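Local coordinates for sensor protein (Geobacter sulfurreducens, PDB 3H7M), which probably acts as a histidine kinase that phosphorylates a protein histidine from ATP, represented here by its sensor domain similar to periplasmic binding proteins, at residues Arg19-Pro22 and Pro23-Phe26; Arg42-Ala45 and Glu46-Met50; Glu61-Ser64 and Ala65-Gly69; Leu212-Leu215 and Arg216-Gln220. One frame throughout, in Å; residues are numbered along the deposited sequence.

Contact 1 (Arg19-Pro22 and Pro23-Phe26); sequences RDYP and PYEF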
loop_
_atom_site.group_PDB
_atom_site.type_symbol
_atom_site.label_atom_id
_atom_site.label_comp_id
_atom_site.label_asym_id
_atom_site.label_seq_id
_atom_site.Cartn_x
_atom_site.Cartn_y
_atom_site.Cartn_z
ATOM N N ARG A 19 -3.998 8.650 -0.535
ATOM C CA ARG A 19 -5.383 9.026 -0.264
ATOM C C ARG A 19 -6.366 7.971 -0.798
ATOM O O ARG A 19 -7.543 7.964 -0.417
ATOM C CB ARG A 19 -5.671 10.412 -0.867
ATOM C CG ARG A 19 -6.456 10.418 -2.168
ATOM C CD ARG A 19 -6.386 11.776 -2.908
ATOM N NE ARG A 19 -7.030 12.895 -2.215
ATOM C CZ ARG A 19 -8.301 12.922 -1.804
ATOM N NH1 ARG A 19 -9.114 11.881 -1.997
ATOM N NH2 ARG A 19 -8.769 14.012 -1.207
ATOM N N ASP A 20 -5.863 7.055 -1.633
ATOM C CA ASP A 20 -6.677 5.991 -2.238
ATOM C C ASP A 20 -6.090 4.571 -2.198
ATOM O O ASP A 20 -5.860 3.966 -3.251
ATOM C CB ASP A 20 -6.972 6.325 -3.700
ATOM C CG ASP A 20 -8.012 7.402 -3.852
ATOM O OD1 ASP A 20 -9.147 7.197 -3.376
ATOM O OD2 ASP A 20 -7.701 8.454 -4.448
ATOM N N TYR A 21 -5.871 4.031 -1.002
ATOM C CA TYR A 21 -5.317 2.690 -0.884
ATOM C C TYR A 21 -6.039 1.888 0.212
ATOM O O TYR A 21 -5.417 1.423 1.164
ATOM C CB TYR A 21 -3.807 2.770 -0.571
ATOM C CG TYR A 21 -2.982 1.633 -1.146
ATOM C CD1 TYR A 21 -2.739 1.561 -2.519
ATOM C CD2 TYR A 21 -2.484 0.603 -0.328
ATOM C CE1 TYR A 21 -2.030 0.499 -3.076
ATOM C CE2 TYR A 21 -1.778 -0.472 -0.875
ATOM C CZ TYR A 21 -1.555 -0.514 -2.259
ATOM O OH TYR A 21 -0.878 -1.562 -2.847
ATOM N N PRO A 22 -7.366 1.724 0.097
ATOM C CA PRO A 22 -8.109 0.970 1.105
ATOM C C PRO A 22 -7.816 -0.507 1.011
ATOM O O PRO A 22 -7.506 -1.022 -0.047
ATOM C CB PRO A 22 -9.562 1.284 0.765
ATOM C CG PRO A 22 -9.512 1.402 -0.719
ATOM C CD PRO A 22 -8.292 2.277 -0.904
ATOM N N PRO A 23 -7.920 -1.218 2.124
ATOM C CA PRO A 23 -8.288 -0.759 3.460
ATOM C C PRO A 23 -7.112 -0.273 4.305
ATOM O O PRO A 23 -7.286 -0.043 5.498
ATOM C CB PRO A 23 -8.904 -2.003 4.053
ATOM C CG PRO A 23 -7.968 -3.041 3.567
ATOM C CD PRO A 23 -7.817 -2.684 2.104
ATOM N N TYR A 24 -5.928 -0.124 3.708
ATOM C CA TYR A 24 -4.765 0.317 4.468
ATOM C C TYR A 24 -4.829 1.772 4.850
ATOM O O TYR A 24 -4.629 2.118 6.015
ATOM C CB TYR A 24 -3.475 0.041 3.702
ATOM C CG TYR A 24 -3.274 -1.436 3.447
ATOM C CD1 TYR A 24 -3.270 -2.340 4.491
ATOM C CD2 TYR A 24 -3.161 -1.933 2.153
ATOM C CE1 TYR A 24 -3.164 -3.713 4.261
ATOM C CE2 TYR A 24 -3.061 -3.302 1.915
ATOM C CZ TYR A 24 -3.063 -4.181 2.969
ATOM O OH TYR A 24 -2.943 -5.535 2.725
ATOM N N GLU A 25 -5.097 2.624 3.870
ATOM C CA GLU A 25 -5.206 4.050 4.122
ATOM C C GLU A 25 -6.029 4.732 3.045
ATOM O O GLU A 25 -5.911 4.401 1.860
ATOM C CB GLU A 25 -3.819 4.701 4.206
ATOM C CG GLU A 25 -2.909 4.457 3.012
ATOM C CD GLU A 25 -1.489 4.909 3.278
ATOM O OE1 GLU A 25 -1.099 4.902 4.460
ATOM O OE2 GLU A 25 -0.755 5.248 2.319
ATOM N N PHE A 26 -6.860 5.686 3.461
ATOM C CA PHE A 26 -7.691 6.410 2.524
ATOM C C PHE A 26 -8.518 7.488 3.198
ATOM O O PHE A 26 -8.873 7.379 4.377
ATOM C CB PHE A 26 -8.637 5.442 1.802
ATOM C CG PHE A 26 -9.593 4.731 2.718
ATOM C CD1 PHE A 26 -10.873 5.226 2.931
ATOM C CD2 PHE A 26 -9.201 3.571 3.395
ATOM C CE1 PHE A 26 -11.774 4.574 3.815
ATOM C CE2 PHE A 26 -10.082 2.901 4.285
ATOM C CZ PHE A 26 -11.369 3.407 4.492
#

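Contact 2 (Arg42-Ala45 and Glu46-Met50); sequences RAIA and EVMGM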
loop_
_atom_site.group_PDB
_atom_site.type_symbol
_atom_site.label_atom_id
_atom_site.label_comp_id
_atom_site.label_asym_id
_atom_site.label_seq_id
_atom_site.Cartn_x
_atom_site.Cartn_y
_atom_site.Cartn_z
ATOM N N ARG A 42 -2.428 6.063 14.715
ATOM C CA ARG A 42 -3.008 6.759 15.846
ATOM C C ARG A 42 -2.694 6.012 17.113
ATOM O O ARG A 42 -2.401 6.627 18.147
ATOM C CB ARG A 42 -4.527 6.905 15.725
ATOM C CG ARG A 42 -4.978 7.923 14.685
ATOM C CD ARG A 42 -6.415 8.379 14.932
ATOM N NE ARG A 42 -6.857 9.369 13.947
ATOM C CZ ARG A 42 -7.754 9.123 12.993
ATOM N NH1 ARG A 42 -8.313 7.922 12.896
ATOM N NH2 ARG A 42 -8.086 10.071 12.128
ATOM N N ALA A 43 -2.738 4.686 17.048
ATOM C CA ALA A 43 -2.473 3.921 18.253
ATOM C C ALA A 43 -1.025 4.122 18.687
ATOM O O ALA A 43 -0.751 4.259 19.870
ATOM C CB ALA A 43 -2.768 2.439 18.047
ATOM N N ILE A 44 -0.107 4.146 17.727
ATOM C CA ILE A 44 1.306 4.329 18.028
ATOM C C ILE A 44 1.530 5.724 18.631
ATOM O O ILE A 44 2.251 5.877 19.618
ATOM C CB ILE A 44 2.154 4.172 16.742
ATOM C CG1 ILE A 44 2.327 2.687 16.410
ATOM C CG2 ILE A 44 3.494 4.867 16.897
ATOM C CD1 ILE A 44 3.141 2.438 15.135
ATOM N N ALA A 45 0.899 6.729 18.030
ATOM C CA ALA A 45 1.019 8.107 18.490
ATOM C C ALA A 45 0.602 8.154 19.932
ATOM O O ALA A 45 1.186 8.852 20.750
ATOM C CB ALA A 45 0.124 8.998 17.690
ATOM N N GLU A 46 -0.412 7.376 20.250
ATOM C CA GLU A 46 -0.880 7.388 21.601
ATOM C C GLU A 46 0.070 6.747 22.581
ATOM O O GLU A 46 0.248 7.279 23.665
ATOM C CB GLU A 46 -2.249 6.737 21.711
ATOM C CG GLU A 46 -2.770 6.802 23.098
ATOM C CD GLU A 46 -4.232 6.534 23.177
ATOM O OE1 GLU A 46 -4.675 5.512 22.611
ATOM O OE2 GLU A 46 -4.936 7.340 23.821
ATOM N N VAL A 47 0.699 5.626 22.242
ATOM C CA VAL A 47 1.586 5.044 23.245
ATOM C C VAL A 47 2.934 5.768 23.330
ATOM O O VAL A 47 3.566 5.762 24.369
ATOM C CB VAL A 47 1.845 3.532 23.017
ATOM C CG1 VAL A 47 0.523 2.797 22.780
ATOM C CG2 VAL A 47 2.799 3.338 21.879
ATOM N N MET A 48 3.354 6.400 22.244
ATOM C CA MET A 48 4.633 7.108 22.213
ATOM C C MET A 48 4.502 8.583 22.590
ATOM O O MET A 48 5.486 9.328 22.571
ATOM C CB MET A 48 5.264 7.019 20.816
ATOM C CG MET A 48 5.499 5.612 20.324
ATOM S SD MET A 48 6.322 4.606 21.545
ATOM C CE MET A 48 7.922 5.494 21.633
ATOM N N GLY A 49 3.286 8.996 22.922
ATOM C CA GLY A 49 3.065 10.383 23.283
ATOM C C GLY A 49 3.336 11.359 22.150
ATOM O O GLY A 49 3.819 12.457 22.387
ATOM N N MET A 50 3.038 10.963 20.916
ATOM C CA MET A 50 3.244 11.827 19.752
ATOM C C MET A 50 1.979 12.551 19.339
ATOM O O MET A 50 0.861 12.180 19.704
ATOM C CB MET A 50 3.660 11.032 18.516
ATOM C CG MET A 50 4.994 10.358 18.531
ATOM S SD MET A 50 5.212 9.529 16.927
ATOM C CE MET A 50 4.403 8.029 17.264
#

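Contact 3 (Glu61-Ser64 and Ala65-Gly69); sequences EMFS and ALKSG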
loop_
_atom_site.group_PDB
_atom_site.type_symbol
_atom_site.label_atom_id
_atom_site.label_comp_id
_atom_site.label_asym_id
_atom_site.label_seq_id
_atom_site.Cartn_x
_atom_site.Cartn_y
_atom_site.Cartn_z
ATOM N N GLU A 61 3.614 11.059 -5.390
ATOM C CA GLU A 61 4.396 12.156 -4.845
ATOM C C GLU A 61 4.735 12.005 -3.370
ATOM O O GLU A 61 5.418 12.852 -2.797
ATOM C CB GLU A 61 3.643 13.459 -5.055
ATOM C CG GLU A 61 2.231 13.409 -4.539
ATOM C CD GLU A 61 1.656 14.785 -4.323
ATOM O OE1 GLU A 61 0.493 14.882 -3.871
ATOM O OE2 GLU A 61 2.370 15.773 -4.604
ATOM N N MET A 62 4.269 10.929 -2.753
ATOM C CA MET A 62 4.541 10.744 -1.344
ATOM C C MET A 62 5.983 10.346 -1.073
ATOM O O MET A 62 6.536 10.667 -0.023
ATOM C CB MET A 62 3.559 9.733 -0.750
ATOM C CG MET A 62 2.114 10.245 -0.767
ATOM S SD MET A 62 1.946 12.017 -0.305
ATOM C CE MET A 62 0.737 11.958 0.999
ATOM N N PHE A 63 6.604 9.660 -2.019
ATOM C CA PHE A 63 7.986 9.265 -1.834
ATOM C C PHE A 63 8.789 10.553 -1.845
ATOM O O PHE A 63 9.654 10.783 -0.995
ATOM C CB PHE A 63 8.450 8.369 -2.976
ATOM C CG PHE A 63 9.721 7.634 -2.683
ATOM C CD1 PHE A 63 9.752 6.640 -1.712
ATOM C CD2 PHE A 63 10.895 7.940 -3.366
ATOM C CE1 PHE A 63 10.938 5.958 -1.424
ATOM C CE2 PHE A 63 12.089 7.264 -3.087
ATOM C CZ PHE A 63 12.109 6.272 -2.116
ATOM N N SER A 64 8.484 11.401 -2.817
ATOM C CA SER A 64 9.174 12.668 -2.942
ATOM C C SER A 64 9.012 13.462 -1.654
ATOM O O SER A 64 9.997 13.811 -1.008
ATOM C CB SER A 64 8.606 13.462 -4.120
ATOM O OG SER A 64 9.342 14.656 -4.326
ATOM N N ALA A 65 7.761 13.722 -1.280
ATOM C CA ALA A 65 7.441 14.489 -0.078
ATOM C C ALA A 65 8.121 13.991 1.202
ATOM O O ALA A 65 8.292 14.757 2.148
ATOM C CB ALA A 65 5.935 14.541 0.114
ATOM N N LEU A 66 8.492 12.715 1.251
ATOM C CA LEU A 66 9.182 12.202 2.430
ATOM C C LEU A 66 10.579 12.834 2.383
ATOM O O LEU A 66 10.978 13.546 3.298
ATOM C CB LEU A 66 9.311 10.675 2.388
ATOM C CG LEU A 66 9.310 9.907 3.727
ATOM C CD1 LEU A 66 10.109 8.630 3.559
ATOM C CD2 LEU A 66 9.902 10.715 4.861
ATOM N N LYS A 67 11.317 12.574 1.307
ATOM C CA LYS A 67 12.654 13.141 1.147
ATOM C C LYS A 67 12.577 14.670 1.179
ATOM O O LYS A 67 13.408 15.343 1.794
ATOM C CB LYS A 67 13.268 12.664 -0.173
ATOM C CG LYS A 67 13.708 11.199 -0.153
ATOM C CD LYS A 67 13.652 10.548 -1.539
ATOM C CE LYS A 67 14.693 11.102 -2.504
ATOM N NZ LYS A 67 14.540 10.513 -3.870
ATOM N N SER A 68 11.555 15.207 0.524
ATOM C CA SER A 68 11.342 16.643 0.458
ATOM C C SER A 68 11.087 17.205 1.845
ATOM O O SER A 68 11.197 18.412 2.059
ATOM C CB SER A 68 10.149 16.951 -0.450
ATOM O OG SER A 68 9.834 18.333 -0.439
ATOM N N GLY A 69 10.745 16.328 2.786
ATOM C CA GLY A 69 10.473 16.763 4.147
ATOM C C GLY A 69 9.085 17.362 4.349
ATOM O O GLY A 69 8.762 17.830 5.443
#

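Contact 4 (Leu212-Leu215 and Arg216-Gln220); sequences LAIL and RKTGQ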
loop_
_atom_site.group_PDB
_atom_site.type_symbol
_atom_site.label_atom_id
_atom_site.label_comp_id
_atom_site.label_asym_id
_atom_site.label_seq_id
_atom_site.Cartn_x
_atom_site.Cartn_y
_atom_site.Cartn_z
ATOM N N LEU A 212 5.348 0.248 17.362
ATOM C CA LEU A 212 4.854 -0.974 16.722
ATOM C C LEU A 212 5.128 -2.164 17.616
ATOM O O LEU A 212 4.240 -2.987 17.877
ATOM C CB LEU A 212 5.534 -1.179 15.368
ATOM C CG LEU A 212 5.070 -2.349 14.505
ATOM C CD1 LEU A 212 3.536 -2.316 14.286
ATOM C CD2 LEU A 212 5.797 -2.243 13.184
ATOM N N ALA A 213 6.358 -2.243 18.115
ATOM C CA ALA A 213 6.724 -3.344 18.985
ATOM C C ALA A 213 5.826 -3.364 20.216
ATOM O O ALA A 213 5.416 -4.426 20.680
ATOM C CB ALA A 213 8.198 -3.217 19.392
ATOM N N ILE A 214 5.502 -2.182 20.739
ATOM C CA ILE A 214 4.650 -2.123 21.918
ATOM C C ILE A 214 3.249 -2.636 21.612
ATOM O O ILE A 214 2.721 -3.486 22.342
ATOM C CB ILE A 214 4.559 -0.700 22.476
ATOM C CG1 ILE A 214 5.903 -0.285 23.076
ATOM C CG2 ILE A 214 3.482 -0.639 23.508
ATOM C CD1 ILE A 214 5.918 1.117 23.625
ATOM N N LEU A 215 2.645 -2.120 20.539
ATOM C CA LEU A 215 1.307 -2.608 20.127
ATOM C C LEU A 215 1.289 -4.140 19.980
ATOM O O LEU A 215 0.322 -4.796 20.363
ATOM C CB LEU A 215 0.882 -1.977 18.793
ATOM C CG LEU A 215 0.662 -0.468 18.869
ATOM C CD1 LEU A 215 0.245 0.088 17.525
ATOM C CD2 LEU A 215 -0.366 -0.180 19.960
ATOM N N ARG A 216 2.363 -4.720 19.443
ATOM C CA ARG A 216 2.380 -6.172 19.314
ATOM C C ARG A 216 2.425 -6.897 20.648
ATOM O O ARG A 216 1.761 -7.910 20.820
ATOM C CB ARG A 216 3.535 -6.622 18.443
ATOM C CG ARG A 216 3.431 -6.129 17.010
ATOM C CD ARG A 216 4.673 -6.501 16.203
ATOM N NE ARG A 216 4.358 -7.452 15.141
ATOM C CZ ARG A 216 4.300 -7.149 13.847
ATOM N NH1 ARG A 216 4.542 -5.912 13.434
ATOM N NH2 ARG A 216 3.977 -8.087 12.966
ATOM N N LYS A 217 3.171 -6.387 21.619
ATOM C CA LYS A 217 3.224 -7.090 22.902
ATOM C C LYS A 217 2.008 -6.890 23.788
ATOM O O LYS A 217 1.783 -7.675 24.720
ATOM C CB LYS A 217 4.485 -6.708 23.677
ATOM C CG LYS A 217 5.748 -6.983 22.892
ATOM C CD LYS A 217 6.997 -6.868 23.751
ATOM C CE LYS A 217 8.228 -7.297 22.982
ATOM N NZ LYS A 217 8.545 -8.704 23.325
ATOM N N THR A 218 1.207 -5.859 23.517
ATOM C CA THR A 218 0.038 -5.632 24.376
ATOM C C THR A 218 -1.233 -6.241 23.841
ATOM O O THR A 218 -2.226 -6.347 24.568
ATOM C CB THR A 218 -0.246 -4.124 24.609
ATOM O OG1 THR A 218 -0.588 -3.501 23.363
ATOM C CG2 THR A 218 0.975 -3.426 25.213
ATOM N N GLY A 219 -1.217 -6.623 22.568
ATOM C CA GLY A 219 -2.406 -7.206 21.964
ATOM C C GLY A 219 -3.223 -6.185 21.185
ATOM O O GLY A 219 -4.174 -6.537 20.485
ATOM N N GLN A 220 -2.847 -4.914 21.273
ATOM C CA GLN A 220 -3.615 -3.883 20.585
ATOM C C GLN A 220 -3.436 -4.024 19.084
ATOM O O GLN A 220 -4.345 -3.723 18.312
ATOM C CB GLN A 220 -3.185 -2.480 21.048
ATOM C CG GLN A 220 -4.318 -1.481 21.023
ATOM C CD GLN A 220 -3.881 -0.049 21.315
ATOM O OE1 GLN A 220 -2.995 0.211 22.157
ATOM N NE2 GLN A 220 -4.524 0.898 20.627
#

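Contact 1 (Arg19-Pro22 and Pro23-Phe26)
Phe26 holds CG between its backbone N and carbonyl carbon (chi1 62°), which swings the ring to Pro22. CD2 of Phe26 lies 3.5 Å from CB of Pro22, and the two side chains cross at about a right angle. In Tyr24, CG stands opposite the carbonyl carbon (chi1 -62°). The ring then runs alongside Tyr21, both pointing the same way. CD2 of Tyr21 comes to the edge of the Tyr24 ring, 3.6 Å from CD2 of Tyr24. The backbones form a tight hairpin of strands 20-21 and 25-27. Tyr21 and Glu25 are its hydrogen-bonded antiparallel pair, with Tyr21 N 2.9 Å from Glu25 O. Tyr21 O accepts Glu25 N at 3.0 Å in a nearly straight bond (174°), from above the carbonyl plane, and Tyr24 N more weakly. Tyr24 and Glu25 thus both face Tyr21, a classic beta bulge, and a cis peptide joins Pro22 to Pro23 in the turn. With an alanine at Tyr21 the ring is gone, and Tyr24 would probably lose its edge neighbour, with a gap opened beside its ring. Glu25 CG packs 4.1 Å from Tyr21 CB. Its carboxylate is held by Asp18 N, Gln75 NE2 and Asn37 ND2. Tyr193 touches Tyr21, Tyr24 and Glu25, while Pro23 and Tyr24 reach helix 166-175.

Contact 2 (Arg42-Ala45 and Glu46-Met50)
Glu46 N starts the series with a helical hydrogen bond to Arg42 O, 3.0 Å long. Its CB also packs against the backbone oxygens of Arg42 and Ala43, while the extended carboxylate arm leads away. Val47 N repeats the bond one residue on, to Ala43 O at 3.1 Å. Its two methyls sit by different carbonyls: CG1 is near Ala43 O and CG2 lies 3.4 Å from Ile44 O. Met48 N bonds to Ile44 O at 2.9 Å. The Met48 chain bends at chi2 and chi3 and heads off this turn; the side chain meets Ile214 of helix 202-218. Its CG rests 4.0 Å from CG2 of Ile44. Gly49 leaves the helix with a positive phi of 64°, a backbone angle that favours glycine. Met50 returns to the preceding turn. Its N bonds to Ala45 O at 2.8 Å, in the carbonyl plane and on a lone pair. The side chain then bends at chi3 (-85°), which lays CE 3.3 Å from CG2 of Ile44. Met50 CB also faces CB of Ala45, 4.2 Å away. Ala45 touches Val52 of strand 52-57, and Ile44 packs on Phe208 and Leu215 of helix 202-218. The bond from Met50 back to Ala45, together with the positive phi at Gly49, marks a Schellman motif closing helix 36-48.

Contact 3 (Glu61-Ser64 and Ala65-Gly69)
Ala65 N makes a nearly straight hydrogen bond (173°) to Glu61 O, 2.9 Å away, and so opens the short helix 62-67 just after Glu61, its N-cap residue. The next turn is less regular. Leu66 N makes weak bonds to both Met62 O and Phe63 O, and Lys67 N reaches Phe63 O only weakly, at 3.4 Å. Ser68 N then makes a short hydrogen bond to Ser64 O, 2.6 Å. Phe63 and Lys67 provide the main side-chain meeting. The ring of Phe63 has CG opposite its backbone N (chi1 -165°), beside the carbonyl carbon, which carries it along the helix toward Lys67. CE2 of Phe63 stands 4.0 Å from CD of Lys67, and the two side chains cross at a slant. The Lys67 chain bends at chi3 (69°), so NZ folds back to 4.1 Å from the same CE2. NZ also hydrogen-bonds to Gln86 OE1, which helps to hold it there. At the other end, Gly69 N bonds to Leu66 O at 2.8 Å. With positive phi at Gly69 and two bonds back into the last turn, the helix finishes in a Schellman motif, and the chain leads on to strand 73-78 of the main sheet. CB of Ser68 lies 3.2 Å from Ser64 O, and OG of Ser68 hydrogen-bonds to Arg70 NE. Met62 and Leu66 turn to the sheet, where both touch Leu74; Leu66 also meets Ile87. The carbonyl oxygen of Leu66 receives a bond from Arg198 NH1.

Contact 4 (Leu212-Leu215 and Arg216-Gln220)
The Arg216 guanidinium takes Leu212 at its edge, near its plane: NH1 of Arg216 is 3.8 Å from CG of Leu212. The two side chains run side by side and point the same way. The same guanidinium makes a cation-pi contact with Tyr221, and NH1 has a weak hydrogen bond to Pro92 O. The second flat group, the amide of Gln220, meets Leu215 through its oxygen, with OE1 of Gln220 3.4 Å from CD2 of Leu215. This is the last turn of helix 202-218 and the glycine break into helix 220-227. Arg216 N bonds to Leu212 O at 3.0 Å and Lys217 N to Ala213 O at 3.1 Å, both as in a regular alpha-helix. Thr218 N continues the pattern to Ile214 O, and Gly219 N reaches Leu215 O only weakly. Gly219 has a positive phi of 97°, where a side chain would press on the carbonyl oxygen before it. It is also the N-cap residue of the following helix. Arg216 lays its CG 3.4 Å from Leu212 O, and the bend at chi3 (114°) turns the guanidinium alongside Leu212. A leucine in place of Arg216 would probably leave Tyr221 without its cationic partner and Pro92 O without this weak bond. Ile214 and Thr218 touch through their methyls, CG2 to CG2 at 4.1 Å. Thr218 OG1 accepts a weak, fairly straight hydrogen bond (161°) from Gln220 N at 3.4 Å.

In the fold
The four contacts follow in order along the chain, all inside the sensor domain, which resembles the family 3 solute-binding proteins. Only contacts 2 and 4 touch, centres about 12 Å apart: helix 36-48 packs on helix 202-218 through Ile44 CG1 and Leu215 CD1 (3.5 Å), and on helix 220-227 through Ala43 CB and Gln220 NE2 (3.5 Å). This joins an early helix to the C-terminal ones. Contacts 1 and 3 sit on separate parts of the domain, about 18 Å apart centre to centre. Contact 1, the hairpin, lies nearest the centre of the chain. Contact 3 packs on strands 73-78 and 87-103 of the mixed sheet, its Phe63 side chain about 10 Å from the bound sodium ion.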